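Local coordinates for endo-beta-1,2-glucanase (Talaromyces funiculosus, PDB 6IMV), which hydrolyses internal linkages of beta-1,2-glucans as an endo-acting glycoside hydrolase, at residues S50-S53 / S58-G61; S81-Q86 / P142-S147. All blocks are in the same frame, centred on the assembly; numbering follows the deposited sequence.

Contact 1. Residues S50-S53 / S58-G61; sequences SYNS and SYDG. With BGC (beta-D-glucopyranose), chain I.
Ser50 O accepts two N-H donors: Tyr59 N, at 2.9 Å, and the indole NE1 of Trp433. A weaker CA-H...O contact from Ser58 adds to these, with Ser58 CA 3.5 Å from Ser50 O. The conventional donors thus satisfy a carbonyl buried within the protein.

Beyond it, Tyr51 and Ser58 form a non-hydrogen-bonded antiparallel pair in the beta hairpin of strands 51-52 and 57-64, at one border of the curled antiparallel sheet. Their side chains diverge: Ser58 OG, on a short side chain, bonds Glu83 OE2 and Ser78 OG, while the Tyr51 ring meets that of His45.

The Tyr59 ring swings back along the hairpin with CG beside its own backbone N (chi1 -63°), placing CE2 3.3 Å from Tyr51 O. Its far end meets Asn52: CB lies 3.3 Å from Tyr59 OH, and the amide plane is tilted 23° from the ring. This is packing, because the hydroxyl and the Asn52 amide nitrogen have a poor bonding angle. The amide instead spends its oxygen on Gly54 N and its nitrogen on Ser146 O, which uses both ends of an asparagine.

Asp60 points away from the partner segment, its CG anti to the backbone N (chi1 177°), and carries the hairpin into the sugar pocket. Glucose O6 of chain I donates to Asp60 OD1 at 2.7 Å, and O4 of the same sugar donates to Asp60 OD2 at 2.5 Å. His75 ND1 also bonds OD2, probably helping to fix the carboxylate's rotation.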
loop_
_atom_site.group_PDB
_atom_site.type_symbol
_atom_site.label_atom_id
_atom_site.label_comp_id
_atom_site.label_asym_id
_atom_site.label_seq_id
_atom_site.Cartn_x
_atom_site.Cartn_y
_atom_site.Cartn_z
ATOM N N SER A 50 11.493 3.238 10.857
ATOM C CA SER A 50 10.755 2.593 9.761
ATOM C C SER A 50 11.519 1.394 9.187
ATOM O O SER A 50 10.915 0.571 8.500
ATOM C CB SER A 50 10.432 3.571 8.663
ATOM O OG SER A 50 11.616 4.045 8.030
ATOM N N TYR A 51 12.840 1.318 9.407
ATOM C CA TYR A 51 13.609 0.199 8.902
ATOM C C TYR A 51 14.855 -0.036 9.762
ATOM O O TYR A 51 15.224 0.768 10.613
ATOM C CB TYR A 51 13.947 0.403 7.422
ATOM C CG TYR A 51 15.043 1.399 7.132
ATOM C CD1 TYR A 51 14.830 2.767 7.240
ATOM C CD2 TYR A 51 16.292 0.968 6.716
ATOM C CE1 TYR A 51 15.832 3.679 6.948
ATOM C CE2 TYR A 51 17.312 1.865 6.444
ATOM C CZ TYR A 51 17.079 3.223 6.560
ATOM O OH TYR A 51 18.094 4.078 6.277
ATOM N N ASN A 52 15.460 -1.199 9.537
ATOM C CA ASN A 52 16.711 -1.613 10.147
ATOM C C ASN A 52 17.820 -1.367 9.118
ATOM O O ASN A 52 17.872 -2.048 8.123
ATOM C CB ASN A 52 16.607 -3.079 10.581
ATOM C CG ASN A 52 17.844 -3.616 11.270
ATOM O OD1 ASN A 52 18.941 -3.084 11.089
ATOM N ND2 ASN A 52 17.674 -4.685 12.037
ATOM N N SER A 53 18.687 -0.376 9.359
ATOM C CA SER A 53 19.753 -0.025 8.406
ATOM C C SER A 53 20.821 -1.124 8.329
ATOM O O SER A 53 21.567 -1.206 7.348
ATOM C CB SER A 53 20.362 1.300 8.747
ATOM O OG SER A 53 20.743 1.318 10.105
ATOM N N SER A 58 12.397 -3.369 6.333
ATOM C CA SER A 58 11.370 -2.535 6.936
ATOM C C SER A 58 10.995 -3.094 8.312
ATOM O O SER A 58 11.080 -4.298 8.548
ATOM C CB SER A 58 10.143 -2.401 6.064
ATOM O OG SER A 58 9.457 -3.632 5.927
ATOM N N TYR A 59 10.627 -2.176 9.210
ATOM C CA TYR A 59 9.741 -2.446 10.333
ATOM C C TYR A 59 8.345 -1.963 9.952
ATOM O O TYR A 59 8.240 -0.967 9.247
ATOM C CB TYR A 59 10.175 -1.672 11.580
ATOM C CG TYR A 59 11.534 -2.019 12.123
ATOM C CD1 TYR A 59 11.817 -3.300 12.573
ATOM C CD2 TYR A 59 12.538 -1.062 12.184
ATOM C CE1 TYR A 59 13.069 -3.618 13.071
ATOM C CE2 TYR A 59 13.794 -1.366 12.685
ATOM C CZ TYR A 59 14.055 -2.648 13.130
ATOM O OH TYR A 59 15.284 -2.953 13.625
ATOM N N ASP A 60 7.296 -2.604 10.484
ATOM C CA ASP A 60 5.929 -2.140 10.286
ATOM C C ASP A 60 5.842 -0.640 10.600
ATOM O O ASP A 60 5.173 0.116 9.893
ATOM C CB ASP A 60 4.936 -2.917 11.156
ATOM C CG ASP A 60 3.505 -2.409 11.033
ATOM O OD1 ASP A 60 3.032 -2.279 9.896
ATOM O OD2 ASP A 60 2.883 -2.146 12.081
ATOM N N GLY A 61 6.521 -0.231 11.672
ATOM C CA GLY A 61 6.586 1.159 12.087
ATOM C C GLY A 61 7.018 1.276 13.538
ATOM O O GLY A 61 7.738 0.427 14.045
HETATM C C2 BGC I . -1.221 -5.635 11.994
HETATM C C3 BGC I . -0.638 -4.365 12.637
HETATM C C4 BGC I . -0.013 -3.419 11.593
HETATM C C5 BGC I . -0.980 -3.228 10.414
HETATM C C6 BGC I . -0.404 -2.358 9.295
HETATM C C1 BGC I . -2.114 -5.276 10.814
HETATM O O1 BGC I . -2.661 -6.415 10.143
HETATM O O2 BGC I . -2.014 -6.311 12.954
HETATM O O3 BGC I . 0.338 -4.704 13.625
HETATM O O4 BGC I . 0.335 -2.145 12.173
HETATM O O5 BGC I . -1.358 -4.504 9.881
HETATM O O6 BGC I . 0.713 -3.026 8.714
#

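Contact 2. Residues S81-Q86 / P142-S147; sequences SKESLQ and PWFTSS. With BGC (beta-D-glucopyranose), chain D; BGC (beta-D-glucopyranose), chain I.
The sugar-binding pocket has one of its borders here, where an early turn of helix 80-94 faces short strand 144-145 and the loop residue before it. Trp143 reaches from that loop to the sugars: its NE1 donates to O4 of the chain D glucose at 2.9 Å and almost straight, 176° at the hydrogen. The ring edge also meets the other glucose, with Trp143 CH2 3.9 Å from O5 of chain I. An indole, long and with one N-H, can bond one sugar at NE1 and reach toward a second with its six-membered ring.

Lys82 crosses the indole at about a right angle. Bends at chi2 (92°) and chi4 bring its CE to 3.7 Å from Trp143 CH2 and its NZ to Ser81 OG, 3.0 Å away; NZ also lies 3.0 Å from O6 of the chain I glucose and forms a salt bridge with Asp434. Losing the indole to an alanine here is likely to leave O4 of the chain D glucose without this donor and Lys82 CE without its ring neighbour.

One residue along, Glu83 meets the rim of Phe144: OE2 lies 3.9 Å from CZ near the ring plane, the carboxylate turned 79° from it. The Lys123 salt bridge and the Tyr127 hydroxyl, both at Glu83 OE1, probably do most to stabilise this buried carboxylate, the Phe144 C-H rim adding at most a weak favourable term.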
loop_
_atom_site.group_PDB
_atom_site.type_symbol
_atom_site.label_atom_id
_atom_site.label_comp_id
_atom_site.label_asym_id
_atom_site.label_seq_id
_atom_site.Cartn_x
_atom_site.Cartn_y
_atom_site.Cartn_z
ATOM N N SER A 81 4.193 -6.646 2.132
ATOM C CA SER A 81 3.309 -5.514 1.847
ATOM C C SER A 81 3.991 -4.176 2.189
ATOM O O SER A 81 3.914 -3.217 1.406
ATOM C CB SER A 81 2.004 -5.684 2.588
ATOM O OG SER A 81 2.243 -6.147 3.913
ATOM N N LYS A 82 4.677 -4.106 3.334
ATOM C CA LYS A 82 5.411 -2.880 3.720
ATOM C C LYS A 82 6.692 -2.764 2.880
ATOM O O LYS A 82 7.077 -1.685 2.455
ATOM C CB LYS A 82 5.738 -2.862 5.218
ATOM C CG LYS A 82 4.524 -2.971 6.136
ATOM C CD LYS A 82 4.170 -4.390 6.529
ATOM C CE LYS A 82 2.763 -4.514 7.076
ATOM N NZ LYS A 82 1.750 -4.109 6.068
ATOM N N GLU A 83 7.340 -3.899 2.625
ATOM C CA GLU A 83 8.470 -3.967 1.699
ATOM C C GLU A 83 8.106 -3.331 0.350
ATOM O O GLU A 83 8.904 -2.618 -0.216
ATOM C CB GLU A 83 8.908 -5.415 1.497
ATOM C CG GLU A 83 9.535 -6.037 2.726
ATOM C CD GLU A 83 10.902 -5.496 3.090
ATOM O OE1 GLU A 83 11.851 -5.713 2.304
ATOM O OE2 GLU A 83 11.017 -4.861 4.164
ATOM N N SER A 84 6.891 -3.593 -0.137
ATOM C CA SER A 84 6.425 -3.091 -1.431
ATOM C C SER A 84 6.388 -1.556 -1.430
ATOM O O SER A 84 6.762 -0.944 -2.431
ATOM C CB SER A 84 5.094 -3.714 -1.830
ATOM O OG SER A 84 4.011 -3.042 -1.222
ATOM N N LEU A 85 6.013 -0.943 -0.295
ATOM C CA LEU A 85 5.924 0.516 -0.187
ATOM C C LEU A 85 7.328 1.140 -0.194
ATOM O O LEU A 85 7.545 2.170 -0.836
ATOM C CB LEU A 85 5.132 0.904 1.062
ATOM C CG LEU A 85 3.645 0.539 1.027
ATOM C CD1 LEU A 85 2.985 0.789 2.378
ATOM C CD2 LEU A 85 2.909 1.302 -0.067
ATOM N N GLN A 86 8.266 0.496 0.503
ATOM C CA GLN A 86 9.645 0.935 0.592
ATOM C C GLN A 86 10.317 0.802 -0.784
ATOM O O GLN A 86 10.985 1.723 -1.254
ATOM C CB GLN A 86 10.355 0.104 1.660
ATOM C CG GLN A 86 11.818 0.457 1.874
ATOM C CD GLN A 86 12.471 -0.472 2.868
ATOM O OE1 GLN A 86 11.981 -1.565 3.139
ATOM N NE2 GLN A 86 13.597 -0.046 3.414
ATOM N N PRO A 142 7.094 -14.538 4.525
ATOM C CA PRO A 142 5.986 -14.516 5.472
ATOM C C PRO A 142 6.008 -13.157 6.185
ATOM O O PRO A 142 6.831 -12.331 5.855
ATOM C CB PRO A 142 6.371 -15.643 6.432
ATOM C CG PRO A 142 7.869 -15.512 6.520
ATOM C CD PRO A 142 8.295 -15.153 5.110
ATOM N N TRP A 143 5.128 -12.952 7.161
ATOM C CA TRP A 143 5.375 -11.920 8.177
ATOM C C TRP A 143 6.643 -12.317 8.940
ATOM O O TRP A 143 6.809 -13.484 9.292
ATOM C CB TRP A 143 4.177 -11.759 9.113
ATOM C CG TRP A 143 3.014 -11.056 8.489
ATOM C CD1 TRP A 143 2.173 -11.548 7.536
ATOM C CD2 TRP A 143 2.549 -9.726 8.785
ATOM N NE1 TRP A 143 1.218 -10.619 7.221
ATOM C CE2 TRP A 143 1.427 -9.490 7.965
ATOM C CE3 TRP A 143 2.967 -8.717 9.661
ATOM C CZ2 TRP A 143 0.732 -8.282 7.984
ATOM C CZ3 TRP A 143 2.277 -7.523 9.682
ATOM C CH2 TRP A 143 1.173 -7.313 8.853
ATOM N N PHE A 144 7.540 -11.356 9.147
ATOM C CA PHE A 144 8.888 -11.628 9.635
ATOM C C PHE A 144 9.270 -10.638 10.738
ATOM O O PHE A 144 8.738 -9.535 10.816
ATOM C CB PHE A 144 9.911 -11.557 8.495
ATOM C CG PHE A 144 9.866 -10.294 7.671
ATOM C CD1 PHE A 144 10.455 -9.120 8.124
ATOM C CD2 PHE A 144 9.248 -10.283 6.432
ATOM C CE1 PHE A 144 10.403 -7.962 7.361
ATOM C CE2 PHE A 144 9.215 -9.131 5.660
ATOM C CZ PHE A 144 9.792 -7.969 6.126
ATOM N N THR A 145 10.234 -11.064 11.557
ATOM C CA THR A 145 10.885 -10.253 12.562
ATOM C C THR A 145 12.174 -9.708 11.946
ATOM O O THR A 145 12.992 -10.483 11.476
ATOM C CB THR A 145 11.162 -11.081 13.824
ATOM O OG1 THR A 145 9.916 -11.572 14.325
ATOM C CG2 THR A 145 11.886 -10.299 14.895
ATOM N N SER A 146 12.324 -8.385 11.932
ATOM C CA SER A 146 13.431 -7.726 11.227
ATOM C C SER A 146 14.390 -7.006 12.198
ATOM O O SER A 146 15.319 -6.328 11.750
ATOM C CB SER A 146 12.893 -6.783 10.170
ATOM O OG SER A 146 11.821 -6.015 10.689
ATOM N N SER A 147 14.196 -7.197 13.510
ATOM C CA SER A 147 14.954 -6.469 14.551
ATOM C C SER A 147 16.369 -7.046 14.741
ATOM O O SER A 147 17.218 -6.360 15.270
ATOM C CB SER A 147 14.195 -6.421 15.858
ATOM O OG SER A 147 13.574 -7.671 16.135
HETATM C C2 BGC D . -3.612 -8.590 4.759
HETATM C C3 BGC D . -2.205 -9.171 4.668
HETATM C C4 BGC D . -2.153 -10.527 5.362
HETATM C C5 BGC D . -3.214 -11.431 4.736
HETATM C C6 BGC D . -3.318 -12.817 5.332
HETATM C C1 BGC D . -4.617 -9.591 4.216
HETATM O O2 BGC D . -3.715 -7.425 3.951
HETATM O O3 BGC D . -1.248 -8.305 5.268
HETATM O O4 BGC D . -0.864 -11.094 5.186
HETATM O O5 BGC D . -4.498 -10.839 4.873
HETATM O O6 BGC D . -3.615 -12.705 6.705
HETATM C C2 BGC I . -1.221 -5.635 11.994
HETATM C C3 BGC I . -0.638 -4.365 12.637
HETATM C C4 BGC I . -0.013 -3.419 11.593
HETATM C C5 BGC I . -0.980 -3.228 10.414
HETATM C C6 BGC I . -0.404 -2.358 9.295
HETATM C C1 BGC I . -2.114 -5.276 10.814
HETATM O O1 BGC I . -2.661 -6.415 10.143
HETATM O O2 BGC I . -2.014 -6.311 12.954
HETATM O O3 BGC I . 0.338 -4.704 13.625
HETATM O O4 BGC I . 0.335 -2.145 12.173
HETATM O O5 BGC I . -1.358 -4.504 9.881
HETATM O O6 BGC I . 0.713 -3.026 8.714
#

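Along the chain the two contacts come in series, neither nested nor crossed. Contact 1 closes first, across the four residues that link the arms of a hairpin. Its second strand then pairs with strand 71-78, which leads into helix 80-94, where contact 2 opens. That contact closes a loop of 55 residues, mostly helical, and brings the chain back to the same sheet at strand 144-145, which pairs with 71-78. Their centres are 8 Å apart and they meet directly: Ser58 of contact 1 touches both segments of contact 2, its carbonyl O probably bonded to Ser146 OG. Hairpin, helix and the loop before strand 144-145 thus meet at the chain I glucose.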